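PDB 2AU3: DNA primase from Aquifex aeolicus, which probably synthesises the short RNA primers from which DNA polymerase starts during DNA replication, working as a DNA-directed RNA polymerase. Local coordinates for residues E13-D18 against S52-K57; E27-N32 against S46-P51; V290-D295 against S306-L311; E317-Y322 against S348-E353. One frame throughout, in Å; residues are numbered along the deposited sequence.

Contact 1 (E13-D18 against S52-K57); sequences EIDIVD and SKQIFK
Two polar bonds from one amide join Gln54 to the start of helix 16-23. Gln54 OE1 accepts from Ile16 N at 2.9 Å, nearly straight (170°) and in the carbonyl plane on a lone pair. Gln54 NE2 donates to Asp15 OD1 at 3.1 Å, with the oxygen lying almost in the amide plane but met from above the carboxylate plane. That same OD1 accepts from Val17 N (3.2 Å), so Asp15 is the N-cap and its capping oxygen takes two donors. A bend at chi2 (-64°) turns the amide to the helix end, and NE2 has a further acceptor in Pro51 O; with both ends bonded, the amide's flip state is defined. An alanine here removes both bonds, to Ile16 N and to Asp15 OD1, and would probably loosen the helix start.

The apolar part belongs to Ile16. Its CG2 lies 3.7 Å from Gln54 CA, while CD1, on a chain anti to the backbone N, packs against Ile55 C at 3.5 Å and reaches the edge of the Phe56 ring. Together these contacts dock a side-chain-capped helix N-terminus on the turn leading into strand 55-58, and on the strand itself, of the zinc-ribbon sheet in the CHC2 zinc-binding domain.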
loop_
_atom_site.group_PDB
_atom_site.type_symbol
_atom_site.label_atom_id
_atom_site.label_comp_id
_atom_site.label_asym_id
_atom_site.label_seq_id
_atom_site.Cartn_x
_atom_site.Cartn_y
_atom_site.Cartn_z
ATOM N N GLU A 13 -1.616 -27.283 -2.401
ATOM C CA GLU A 13 -1.196 -28.526 -1.762
ATOM C C GLU A 13 -0.024 -28.359 -0.778
ATOM O O GLU A 13 0.091 -29.132 0.184
ATOM C CB GLU A 13 -0.822 -29.548 -2.839
ATOM C CG GLU A 13 -0.443 -30.922 -2.295
ATOM C CD GLU A 13 -1.652 -31.774 -1.941
ATOM O OE1 GLU A 13 -2.811 -31.273 -2.030
ATOM O OE2 GLU A 13 -1.444 -32.944 -1.561
ATOM N N ILE A 14 0.854 -27.378 -1.021
ATOM C CA ILE A 14 2.033 -27.191 -0.159
ATOM C C ILE A 14 1.643 -26.560 1.173
ATOM O O ILE A 14 0.761 -25.706 1.222
ATOM C CB ILE A 14 3.094 -26.288 -0.832
ATOM C CG1 ILE A 14 3.724 -26.991 -2.029
ATOM C CG2 ILE A 14 4.173 -25.949 0.154
ATOM C CD1 ILE A 14 4.273 -26.006 -3.052
ATOM N N ASP A 15 2.288 -26.998 2.250
ATOM C CA ASP A 15 2.215 -26.297 3.526
ATOM C C ASP A 15 3.607 -25.759 3.782
ATOM O O ASP A 15 4.558 -26.528 3.915
ATOM C CB ASP A 15 1.793 -27.251 4.668
ATOM C CG ASP A 15 1.537 -26.521 5.999
ATOM O OD1 ASP A 15 1.975 -25.347 6.178
ATOM O OD2 ASP A 15 0.892 -27.044 6.934
ATOM N N ILE A 16 3.734 -24.434 3.826
ATOM C CA ILE A 16 5.042 -23.798 3.950
ATOM C C ILE A 16 5.828 -24.267 5.174
ATOM O O ILE A 16 7.050 -24.334 5.137
ATOM C CB ILE A 16 4.893 -22.272 3.950
ATOM C CG1 ILE A 16 6.258 -21.600 3.787
ATOM C CG2 ILE A 16 4.125 -21.792 5.205
ATOM C CD1 ILE A 16 6.139 -20.089 3.411
ATOM N N VAL A 17 5.114 -24.601 6.252
ATOM C CA VAL A 17 5.736 -25.101 7.471
ATOM C C VAL A 17 6.495 -26.405 7.192
ATOM O O VAL A 17 7.668 -26.541 7.554
ATOM C CB VAL A 17 4.688 -25.272 8.614
ATOM C CG1 VAL A 17 5.295 -25.963 9.833
ATOM C CG2 VAL A 17 4.137 -23.925 9.026
ATOM N N ASP A 18 5.847 -27.353 6.529
ATOM C CA ASP A 18 6.544 -28.592 6.141
ATOM C C ASP A 18 7.766 -28.319 5.244
ATOM O O ASP A 18 8.833 -28.916 5.452
ATOM C CB ASP A 18 5.606 -29.588 5.439
ATOM C CG ASP A 18 4.454 -30.047 6.327
ATOM O OD1 ASP A 18 4.638 -30.186 7.556
ATOM O OD2 ASP A 18 3.318 -30.300 5.872
ATOM N N SER A 52 -0.706 -19.351 9.040
ATOM C CA SER A 52 -2.038 -18.839 8.631
ATOM C C SER A 52 -1.968 -18.003 7.341
ATOM O O SER A 52 -2.938 -17.929 6.558
ATOM C CB SER A 52 -2.659 -18.001 9.745
ATOM O OG SER A 52 -1.824 -16.898 10.058
ATOM N N LYS A 53 -0.823 -17.365 7.115
ATOM C CA LYS A 53 -0.641 -16.582 5.891
ATOM C C LYS A 53 0.064 -17.396 4.802
ATOM O O LYS A 53 -0.019 -17.063 3.610
ATOM C CB LYS A 53 0.070 -15.262 6.191
ATOM C CG LYS A 53 -0.713 -14.392 7.166
ATOM C CD LYS A 53 0.002 -13.085 7.554
ATOM C CE LYS A 53 -0.860 -12.326 8.604
ATOM N NZ LYS A 53 -0.362 -10.955 8.902
ATOM N N GLN A 54 0.747 -18.477 5.218
ATOM C CA GLN A 54 1.460 -19.373 4.291
ATOM C C GLN A 54 2.601 -18.637 3.573
ATOM O O GLN A 54 2.907 -18.897 2.407
ATOM C CB GLN A 54 0.496 -20.034 3.297
ATOM C CG GLN A 54 -0.327 -21.209 3.869
ATOM C CD GLN A 54 0.543 -22.388 4.291
ATOM O OE1 GLN A 54 1.207 -23.000 3.456
ATOM N NE2 GLN A 54 0.529 -22.713 5.594
ATOM N N ILE A 55 3.231 -17.723 4.298
ATOM C CA ILE A 55 4.381 -16.978 3.796
ATOM C C ILE A 55 5.469 -16.992 4.857
ATOM O O ILE A 55 5.219 -17.346 6.006
ATOM C CB ILE A 55 3.980 -15.522 3.439
ATOM C CG1 ILE A 55 3.399 -14.802 4.667
ATOM C CG2 ILE A 55 3.044 -15.510 2.189
ATOM C CD1 ILE A 55 2.996 -13.283 4.434
ATOM N N PHE A 56 6.672 -16.601 4.472
ATOM C CA PHE A 56 7.744 -16.355 5.426
ATOM C C PHE A 56 8.073 -14.883 5.269
ATOM O O PHE A 56 7.723 -14.292 4.258
ATOM C CB PHE A 56 8.972 -17.238 5.135
ATOM C CG PHE A 56 9.689 -16.900 3.833
ATOM C CD1 PHE A 56 10.763 -15.993 3.821
ATOM C CD2 PHE A 56 9.303 -17.495 2.627
ATOM C CE1 PHE A 56 11.446 -15.690 2.626
ATOM C CE2 PHE A 56 9.983 -17.176 1.415
ATOM C CZ PHE A 56 11.048 -16.280 1.428
ATOM N N LYS A 57 8.700 -14.292 6.275
ATOM C CA LYS A 57 9.146 -12.894 6.186
ATOM C C LYS A 57 10.266 -12.712 7.185
ATOM O O LYS A 57 10.093 -13.008 8.375
ATOM C CB LYS A 57 8.000 -11.924 6.514
ATOM C CG LYS A 57 8.380 -10.422 6.472
ATOM C CD LYS A 57 8.626 -9.889 5.024
ATOM C CE LYS A 57 8.867 -8.344 5.062
ATOM N NZ LYS A 57 9.209 -7.781 3.710
#

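Contact 2 (E27-N32 against S46-P51); sequences EKVGSN and SFYVSP
Packing is tightest where the turn meets the end of strand 47-50. Ser31 O sits 3.1 Å from Pro51 CD, and Asn32 CA lies 3.5 Å from Val49 O, so backbone and proline ring fit closely without any direct hydrogen bond between the segments. Asn32 CG stands anti to its carbonyl carbon (chi1 -62°), which carries OD1 over to Ser50, 3.3 Å from Ser50 CB. Tyr48 provides the apolar end: Val29 CG1, in the crowded position between the backbone N and the carbonyl carbon, meets the ring edge at Tyr48 CE1 (3.8 Å), the two side chains crossing at about a right angle. Asn32 CB approaches the same ring near its plane, but more distantly.

The looser side is polar and water-mediated. A water donates to Asn32 OD1 at 2.7 Å and also bonds Ser50 OG, bridging the two side chains; Ser50 OG is in addition bonded to Lys53 N and Ser52 OG. Gly30 and Ser31 are exposed at the turn, where Lys28 NZ folds back to donate to Gly30 O at 2.8 Å.

Val29 to Asn32 form a type II' beta turn, closed by Asn32 N to Val29 O (2.9 Å) and with Gly30 at positive phi. It links strands 27-29 and 32-35 as a beta hairpin, whose second strand pairs with 47-50 in the antiparallel sheet of the zinc ribbon.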
loop_
_atom_site.group_PDB
_atom_site.type_symbol
_atom_site.label_atom_id
_atom_site.label_comp_id
_atom_site.label_asym_id
_atom_site.label_seq_id
_atom_site.Cartn_x
_atom_site.Cartn_y
_atom_site.Cartn_z
ATOM N N GLU A 27 11.442 -22.966 15.588
ATOM C CA GLU A 27 10.879 -22.944 16.932
ATOM C C GLU A 27 9.495 -22.317 16.870
ATOM O O GLU A 27 9.314 -21.287 16.227
ATOM C CB GLU A 27 11.739 -22.099 17.874
ATOM C CG GLU A 27 11.252 -22.163 19.326
ATOM C CD GLU A 27 11.687 -20.984 20.184
ATOM O OE1 GLU A 27 12.402 -20.085 19.670
ATOM O OE2 GLU A 27 11.311 -20.957 21.392
ATOM N N LYS A 28 8.525 -22.926 17.544
ATOM C CA LYS A 28 7.170 -22.409 17.550
ATOM C C LYS A 28 7.091 -21.239 18.513
ATOM O O LYS A 28 7.350 -21.405 19.698
ATOM C CB LYS A 28 6.166 -23.492 17.964
ATOM C CG LYS A 28 4.712 -23.133 17.578
ATOM C CD LYS A 28 3.918 -24.375 17.163
ATOM C CE LYS A 28 2.533 -24.016 16.592
ATOM N NZ LYS A 28 1.856 -22.955 17.372
ATOM N N VAL A 29 6.755 -20.063 17.993
ATOM C CA VAL A 29 6.571 -18.847 18.810
ATOM C C VAL A 29 5.132 -18.375 18.564
ATOM O O VAL A 29 4.792 -17.939 17.458
ATOM C CB VAL A 29 7.633 -17.745 18.464
ATOM C CG1 VAL A 29 7.543 -17.347 16.999
ATOM C CG2 VAL A 29 7.478 -16.510 19.352
ATOM N N GLY A 30 4.268 -18.543 19.558
ATOM C CA GLY A 30 2.845 -18.290 19.351
ATOM C C GLY A 30 2.284 -19.170 18.240
ATOM O O GLY A 30 2.509 -20.397 18.236
ATOM N N SER A 31 1.599 -18.541 17.274
ATOM C CA SER A 31 1.031 -19.250 16.133
ATOM C C SER A 31 2.013 -19.344 14.970
ATOM O O SER A 31 1.687 -19.927 13.939
ATOM C CB SER A 31 -0.255 -18.569 15.652
ATOM O OG SER A 31 0.032 -17.357 14.981
ATOM N N ASN A 32 3.194 -18.743 15.133
ATOM C CA ASN A 32 4.178 -18.672 14.077
ATOM C C ASN A 32 5.377 -19.565 14.413
ATOM O O ASN A 32 5.437 -20.152 15.502
ATOM C CB ASN A 32 4.626 -17.220 13.847
ATOM C CG ASN A 32 3.469 -16.309 13.409
ATOM O OD1 ASN A 32 2.845 -16.537 12.383
ATOM N ND2 ASN A 32 3.168 -15.293 14.221
ATOM N N SER A 46 15.115 -13.626 13.370
ATOM C CA SER A 46 14.240 -12.579 12.837
ATOM C C SER A 46 13.402 -13.077 11.661
ATOM O O SER A 46 12.687 -12.305 11.030
ATOM C CB SER A 46 15.076 -11.387 12.372
ATOM O OG SER A 46 15.909 -10.945 13.417
ATOM N N PHE A 47 13.502 -14.369 11.387
ATOM C CA PHE A 47 12.901 -14.993 10.204
ATOM C C PHE A 47 11.687 -15.796 10.634
ATOM O O PHE A 47 11.818 -16.799 11.357
ATOM C CB PHE A 47 13.948 -15.901 9.544
ATOM C CG PHE A 47 13.482 -16.572 8.284
ATOM C CD1 PHE A 47 13.925 -16.122 7.045
ATOM C CD2 PHE A 47 12.650 -17.700 8.339
ATOM C CE1 PHE A 47 13.526 -16.764 5.860
ATOM C CE2 PHE A 47 12.244 -18.345 7.172
ATOM C CZ PHE A 47 12.684 -17.882 5.925
ATOM N N TYR A 48 10.506 -15.359 10.187
ATOM C CA TYR A 48 9.242 -15.908 10.653
ATOM C C TYR A 48 8.492 -16.634 9.558
ATOM O O TYR A 48 8.516 -16.230 8.400
ATOM C CB TYR A 48 8.356 -14.813 11.261
ATOM C CG TYR A 48 8.863 -14.309 12.595
ATOM C CD1 TYR A 48 8.340 -14.786 13.787
ATOM C CD2 TYR A 48 9.873 -13.353 12.652
ATOM C CE1 TYR A 48 8.799 -14.313 15.010
ATOM C CE2 TYR A 48 10.340 -12.886 13.858
ATOM C CZ TYR A 48 9.804 -13.373 15.031
ATOM O OH TYR A 48 10.290 -12.906 16.218
ATOM N N VAL A 49 7.835 -17.726 9.941
ATOM C CA VAL A 49 6.983 -18.473 9.045
ATOM C C VAL A 49 5.583 -18.483 9.638
ATOM O O VAL A 49 5.403 -18.879 10.787
ATOM C CB VAL A 49 7.505 -19.918 8.862
ATOM C CG1 VAL A 49 6.575 -20.698 7.931
ATOM C CG2 VAL A 49 8.963 -19.906 8.317
ATOM N N SER A 50 4.602 -17.994 8.881
ATOM C CA SER A 50 3.236 -17.945 9.388
ATOM C C SER A 50 2.446 -19.082 8.747
ATOM O O SER A 50 2.281 -19.114 7.529
ATOM C CB SER A 50 2.606 -16.590 9.053
ATOM O OG SER A 50 1.190 -16.658 9.110
ATOM N N PRO A 51 2.006 -20.052 9.543
ATOM C CA PRO A 51 1.094 -21.066 9.022
ATOM C C PRO A 51 -0.215 -20.455 8.474
ATOM O O PRO A 51 -0.743 -20.979 7.501
ATOM C CB PRO A 51 0.828 -21.970 10.239
ATOM C CG PRO A 51 1.996 -21.737 11.173
ATOM C CD PRO A 51 2.400 -20.298 10.945
HETATM O O HOH W 1 0.855 -15.028 11.325
#

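Contact 3 (V290-D295 against S306-L311); sequences VYILYD and SAIPLL
The Tyr294 ring carries Ile292 CG2, two residues earlier in the chain, over one face, 3.6 Å above the plane and offset toward the rim. Across the contact the ring offers its tip: Tyr294 OH comes to 4.0 Å from Ala307 CB on the helix, a van der Waals approach.

The rest is aliphatic. Ile292, whose CG1 is anti to its carbonyl carbon, extends CD1 into the helix surface, where it meets Ile308 CG1 at 3.6 Å and Leu311 CD1 at 3.7 Å. Ile292 and Leu311 come tip to tip, whereas Ile292 and Ile308 cross obliquely. Val290 CG1 touches the same Leu311 CD1 at 4.1 Å, its side chain roughly perpendicular to that of Leu311. Ala307, Ile308 and Leu311 thus present the helix side that receives Val290, Ile292 and Tyr294, with no hydrogen bond between the segments.

Strand 290-293 and helix 306-311 run nearly antiparallel (168°) with axes 10.6 Å apart, as expected for the first strand and helix of a beta-alpha-beta crossover. In this Toprim unit helix 298-313 leads on to strand 317-321, whose Val318 touches both Ile292 and Leu311. Helix 277-284 borders Val290 and Leu311. Asp295, a predicted magnesium ligand, follows in the loop, its N bonded to Glu251 OE2.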
loop_
_atom_site.group_PDB
_atom_site.type_symbol
_atom_site.label_atom_id
_atom_site.label_comp_id
_atom_site.label_asym_id
_atom_site.label_seq_id
_atom_site.Cartn_x
_atom_site.Cartn_y
_atom_site.Cartn_z
ATOM N N VAL A 290 -13.617 7.028 8.245
ATOM C CA VAL A 290 -12.356 7.451 7.698
ATOM C C VAL A 290 -12.019 8.831 8.188
ATOM O O VAL A 290 -12.752 9.791 7.967
ATOM C CB VAL A 290 -12.342 7.408 6.161
ATOM C CG1 VAL A 290 -11.117 8.143 5.600
ATOM C CG2 VAL A 290 -12.363 5.932 5.676
ATOM N N TYR A 291 -10.845 8.924 8.797
ATOM C CA TYR A 291 -10.228 10.193 9.110
ATOM C C TYR A 291 -9.332 10.635 7.957
ATOM O O TYR A 291 -8.530 9.859 7.454
ATOM C CB TYR A 291 -9.395 10.020 10.385
ATOM C CG TYR A 291 -10.260 9.837 11.595
ATOM C CD1 TYR A 291 -11.028 8.694 11.767
ATOM C CD2 TYR A 291 -10.331 10.837 12.566
ATOM C CE1 TYR A 291 -11.838 8.539 12.906
ATOM C CE2 TYR A 291 -11.100 10.693 13.674
ATOM C CZ TYR A 291 -11.868 9.561 13.841
ATOM O OH TYR A 291 -12.677 9.480 14.954
ATOM N N ILE A 292 -9.494 11.863 7.504
ATOM C CA ILE A 292 -8.714 12.321 6.361
ATOM C C ILE A 292 -7.689 13.302 6.910
ATOM O O ILE A 292 -8.029 14.209 7.682
ATOM C CB ILE A 292 -9.579 13.016 5.291
ATOM C CG1 ILE A 292 -10.839 12.240 4.986
ATOM C CG2 ILE A 292 -8.771 13.272 3.987
ATOM C CD1 ILE A 292 -11.823 13.071 4.194
ATOM N N LEU A 293 -6.438 13.092 6.522
ATOM C CA LEU A 293 -5.340 13.852 7.073
ATOM C C LEU A 293 -4.439 14.293 5.973
ATOM O O LEU A 293 -3.470 13.597 5.631
ATOM C CB LEU A 293 -4.565 12.978 8.072
ATOM C CG LEU A 293 -3.331 13.578 8.760
ATOM C CD1 LEU A 293 -3.687 14.631 9.803
ATOM C CD2 LEU A 293 -2.556 12.473 9.395
ATOM N N TYR A 294 -4.764 15.434 5.375
ATOM C CA TYR A 294 -4.003 15.944 4.263
ATOM C C TYR A 294 -3.171 17.128 4.783
ATOM O O TYR A 294 -3.282 17.498 5.954
ATOM C CB TYR A 294 -4.948 16.359 3.129
ATOM C CG TYR A 294 -5.556 15.199 2.308
ATOM C CD1 TYR A 294 -5.346 13.855 2.657
ATOM C CD2 TYR A 294 -6.346 15.470 1.192
ATOM C CE1 TYR A 294 -5.903 12.826 1.900
ATOM C CE2 TYR A 294 -6.891 14.452 0.424
ATOM C CZ TYR A 294 -6.680 13.137 0.796
ATOM O OH TYR A 294 -7.236 12.155 0.028
ATOM N N ASP A 295 -2.306 17.681 3.944
ATOM C CA ASP A 295 -1.456 18.800 4.360
ATOM C C ASP A 295 -2.256 19.984 4.927
ATOM O O ASP A 295 -3.352 20.296 4.461
ATOM C CB ASP A 295 -0.595 19.277 3.186
ATOM C CG ASP A 295 0.440 18.262 2.767
ATOM O OD1 ASP A 295 0.757 17.345 3.568
ATOM O OD2 ASP A 295 1.003 18.310 1.640
ATOM N N SER A 306 -12.511 17.800 -2.084
ATOM C CA SER A 306 -12.770 16.964 -3.264
ATOM C C SER A 306 -12.971 15.483 -2.938
ATOM O O SER A 306 -13.711 14.775 -3.634
ATOM C CB SER A 306 -11.648 17.126 -4.295
ATOM O OG SER A 306 -11.473 18.504 -4.594
ATOM N N ALA A 307 -12.293 14.990 -1.909
ATOM C CA ALA A 307 -12.335 13.542 -1.617
ATOM C C ALA A 307 -13.563 13.142 -0.789
ATOM O O ALA A 307 -14.053 12.014 -0.877
ATOM C CB ALA A 307 -11.035 13.104 -0.913
ATOM N N ILE A 308 -14.059 14.078 0.009
ATOM C CA ILE A 308 -15.146 13.815 0.957
ATOM C C ILE A 308 -16.434 13.272 0.311
ATOM O O ILE A 308 -16.981 12.289 0.784
ATOM C CB ILE A 308 -15.438 15.098 1.807
ATOM C CG1 ILE A 308 -14.350 15.304 2.851
ATOM C CG2 ILE A 308 -16.776 14.991 2.472
ATOM C CD1 ILE A 308 -14.367 16.677 3.590
ATOM N N PRO A 309 -16.927 13.882 -0.775
ATOM C CA PRO A 309 -18.111 13.349 -1.449
ATOM C C PRO A 309 -17.905 11.919 -1.975
ATOM O O PRO A 309 -18.857 11.155 -2.019
ATOM C CB PRO A 309 -18.295 14.320 -2.613
ATOM C CG PRO A 309 -17.695 15.601 -2.080
ATOM C CD PRO A 309 -16.449 15.114 -1.435
ATOM N N LEU A 310 -16.693 11.581 -2.396
ATOM C CA LEU A 310 -16.451 10.191 -2.830
ATOM C C LEU A 310 -16.593 9.236 -1.651
ATOM O O LEU A 310 -17.164 8.151 -1.798
ATOM C CB LEU A 310 -15.070 10.006 -3.471
ATOM C CG LEU A 310 -14.583 11.089 -4.445
ATOM C CD1 LEU A 310 -13.173 10.742 -4.881
ATOM C CD2 LEU A 310 -15.512 11.237 -5.645
ATOM N N LEU A 311 -16.097 9.653 -0.490
ATOM C CA LEU A 311 -16.220 8.836 0.725
ATOM C C LEU A 311 -17.689 8.735 1.181
ATOM O O LEU A 311 -18.178 7.633 1.495
ATOM C CB LEU A 311 -15.300 9.366 1.840
ATOM C CG LEU A 311 -13.799 9.268 1.491
ATOM C CD1 LEU A 311 -12.972 10.001 2.500
ATOM C CD2 LEU A 311 -13.361 7.795 1.420
#

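Contact 4 (E317-Y322 against S348-E353); sequences EVYPVY and SGELFE
Tyr319 and Glu350 cross at about a right angle, the aliphatic part of the glutamate lying over one ring face. Glu350 CB stands 3.9 Å from the Tyr319 ring centroid, 27° off the normal, a CH-pi contact, while Ser348 O meets the ring edge in plane, 3.5 Å from Tyr319 CD1. The carboxylate plane is turned 82° from the ring. With CG anti to the backbone N and a bend at chi2 (-92°), Glu350 folds back as N-cap of helix 351-358: OE2 accepts from Phe352 N (3.1 Å) and OE1 from Glu353 N (3.0 Å). The helix end would probably help to stabilise its negative charge, with the like charge of Glu317 close by (Glu317 OE2 to Glu350 OE2 4.5 Å). An alanine at Tyr319 takes away the ring under Glu350 CB and would probably let the 348-350 link sit less firmly on the strand.

One direct backbone bond ties the segments: Leu351 N donates to Val318 O at 2.8 Å, in the carbonyl plane. Pro320 CG packs 4.1 Å from Leu351 CD1, the two side chains crossing at about a right angle, and Ser348 OG lies against Val321 CG1 while bonding to Leu344 O. Waters bridge Val318 N to Glu350 OE2, Pro320 O to Gly349 O, and Tyr322 N to Ser348 OG.

Strand 317-321 is the outermost of its sheet beside 289-293, and Tyr319 stacks on Tyr291. Leu351 also touches helix 298-313 and Tyr373 of helix 363-374, so the contact joins the Toprim sheet to the helical region.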
loop_
_atom_site.group_PDB
_atom_site.type_symbol
_atom_site.label_atom_id
_atom_site.label_comp_id
_atom_site.label_asym_id
_atom_site.label_seq_id
_atom_site.Cartn_x
_atom_site.Cartn_y
_atom_site.Cartn_z
ATOM N N GLU A 317 -18.553 7.375 7.035
ATOM C CA GLU A 317 -18.569 8.598 7.842
ATOM C C GLU A 317 -17.188 9.215 7.830
ATOM O O GLU A 317 -16.184 8.527 8.024
ATOM C CB GLU A 317 -18.876 8.278 9.286
ATOM C CG GLU A 317 -20.294 7.881 9.584
ATOM C CD GLU A 317 -20.588 8.158 11.035
ATOM O OE1 GLU A 317 -19.959 7.491 11.908
ATOM O OE2 GLU A 317 -21.383 9.082 11.297
ATOM N N VAL A 318 -17.142 10.514 7.627
ATOM C CA VAL A 318 -15.882 11.197 7.377
ATOM C C VAL A 318 -15.567 12.128 8.538
ATOM O O VAL A 318 -16.460 12.836 9.026
ATOM C CB VAL A 318 -15.955 11.983 6.057
ATOM C CG1 VAL A 318 -14.731 12.815 5.873
ATOM C CG2 VAL A 318 -16.130 11.022 4.857
ATOM N N TYR A 319 -14.303 12.091 8.979
ATOM C CA TYR A 319 -13.752 12.945 10.036
ATOM C C TYR A 319 -12.496 13.669 9.543
ATOM O O TYR A 319 -11.385 13.122 9.618
ATOM C CB TYR A 319 -13.332 12.088 11.212
ATOM C CG TYR A 319 -14.449 11.359 11.896
ATOM C CD1 TYR A 319 -14.859 11.730 13.168
ATOM C CD2 TYR A 319 -15.105 10.303 11.268
ATOM C CE1 TYR A 319 -15.885 11.059 13.818
ATOM C CE2 TYR A 319 -16.107 9.608 11.909
ATOM C CZ TYR A 319 -16.502 10.001 13.180
ATOM O OH TYR A 319 -17.537 9.357 13.803
ATOM N N PRO A 320 -12.662 14.881 9.010
ATOM C CA PRO A 320 -11.517 15.682 8.578
ATOM C C PRO A 320 -10.586 16.031 9.735
ATOM O O PRO A 320 -11.002 16.454 10.805
ATOM C CB PRO A 320 -12.174 16.958 8.017
ATOM C CG PRO A 320 -13.559 16.482 7.600
ATOM C CD PRO A 320 -13.953 15.564 8.750
ATOM N N VAL A 321 -9.295 15.881 9.497
ATOM C CA VAL A 321 -8.333 16.192 10.538
ATOM C C VAL A 321 -7.560 17.347 9.972
ATOM O O VAL A 321 -6.980 17.231 8.892
ATOM C CB VAL A 321 -7.384 15.012 10.826
ATOM C CG1 VAL A 321 -6.405 15.335 11.987
ATOM C CG2 VAL A 321 -8.202 13.727 11.149
ATOM N N TYR A 322 -7.598 18.455 10.697
ATOM C CA TYR A 322 -6.956 19.696 10.295
ATOM C C TYR A 322 -5.625 19.860 10.987
ATOM O O TYR A 322 -5.571 20.159 12.188
ATOM C CB TYR A 322 -7.852 20.883 10.661
ATOM C CG TYR A 322 -9.195 20.802 9.975
ATOM C CD1 TYR A 322 -9.300 20.974 8.598
ATOM C CD2 TYR A 322 -10.346 20.480 10.688
ATOM C CE1 TYR A 322 -10.564 20.879 7.942
ATOM C CE2 TYR A 322 -11.597 20.381 10.048
ATOM C CZ TYR A 322 -11.692 20.575 8.681
ATOM O OH TYR A 322 -12.926 20.460 8.050
ATOM N N SER A 348 -10.642 15.134 16.433
ATOM C CA SER A 348 -11.303 15.621 15.226
ATOM C C SER A 348 -12.775 15.180 15.130
ATOM O O SER A 348 -13.073 13.989 15.153
ATOM C CB SER A 348 -10.524 15.172 13.989
ATOM O OG SER A 348 -9.228 15.752 13.970
ATOM N N GLY A 349 -13.680 16.149 15.041
ATOM C CA GLY A 349 -15.113 15.863 14.956
ATOM C C GLY A 349 -15.579 15.333 13.596
ATOM O O GLY A 349 -14.952 15.597 12.554
ATOM N N GLU A 350 -16.664 14.567 13.617
ATOM C CA GLU A 350 -17.326 14.097 12.396
ATOM C C GLU A 350 -17.790 15.273 11.525
ATOM O O GLU A 350 -18.149 16.321 12.042
ATOM C CB GLU A 350 -18.493 13.175 12.747
ATOM C CG GLU A 350 -19.130 12.475 11.548
ATOM C CD GLU A 350 -20.292 13.264 10.969
ATOM O OE1 GLU A 350 -20.977 13.956 11.743
ATOM O OE2 GLU A 350 -20.508 13.209 9.744
ATOM N N LEU A 351 -17.731 15.096 10.208
ATOM C CA LEU A 351 -18.047 16.154 9.243
ATOM C C LEU A 351 -19.339 16.961 9.586
ATOM O O LEU A 351 -19.301 18.176 9.765
ATOM C CB LEU A 351 -18.183 15.543 7.839
ATOM C CG LEU A 351 -18.527 16.516 6.706
ATOM C CD1 LEU A 351 -17.337 17.445 6.473
ATOM C CD2 LEU A 351 -18.894 15.749 5.424
ATOM N N PHE A 352 -20.474 16.283 9.653
ATOM C CA PHE A 352 -21.762 16.987 9.762
ATOM C C PHE A 352 -21.971 17.561 11.159
ATOM O O PHE A 352 -22.529 18.649 11.317
ATOM C CB PHE A 352 -22.921 16.070 9.367
ATOM C CG PHE A 352 -22.956 15.762 7.894
ATOM C CD1 PHE A 352 -23.341 16.732 6.983
ATOM C CD2 PHE A 352 -22.566 14.498 7.417
ATOM C CE1 PHE A 352 -23.351 16.450 5.587
ATOM C CE2 PHE A 352 -22.588 14.202 6.024
ATOM C CZ PHE A 352 -22.977 15.180 5.121
ATOM N N GLU A 353 -21.483 16.836 12.160
ATOM C CA GLU A 353 -21.543 17.295 13.526
ATOM C C GLU A 353 -20.706 18.559 13.664
ATOM O O GLU A 353 -21.144 19.531 14.283
ATOM C CB GLU A 353 -21.090 16.175 14.447
ATOM C CG GLU A 353 -20.675 16.567 15.849
ATOM C CD GLU A 353 -20.245 15.338 16.638
ATOM O OE1 GLU A 353 -20.793 14.239 16.352
ATOM O OE2 GLU A 353 -19.333 15.451 17.498
HETATM O O HOH W 2 -19.656 11.826 7.635
HETATM O O HOH W 3 -13.338 17.514 11.572
HETATM O O HOH W 4 -9.320 18.265 13.305
#

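The contacts form two pairs. Contacts 1 and 2, with centres 10 Å apart, share the zinc-ribbon sheet: strands 47-50 and 55-58 are neighbours, and contact 2 is nested within the loop closed by contact 1. Their aromatic side chains Phe56 and Tyr48 lie about 8 and 9 Å from the bound zinc. Contacts 3 and 4, centres 9 Å apart, share the Toprim sheet through strands 289-293 and 317-321. Contact 3 includes Asp295 of the predicted magnesium site; in contact 4 the Val321 side chain stays about 11 Å from those of Asp295 and Glu251. Contacts 1 and 3 have centres 38 Å apart, on opposite sides of the chain's centre.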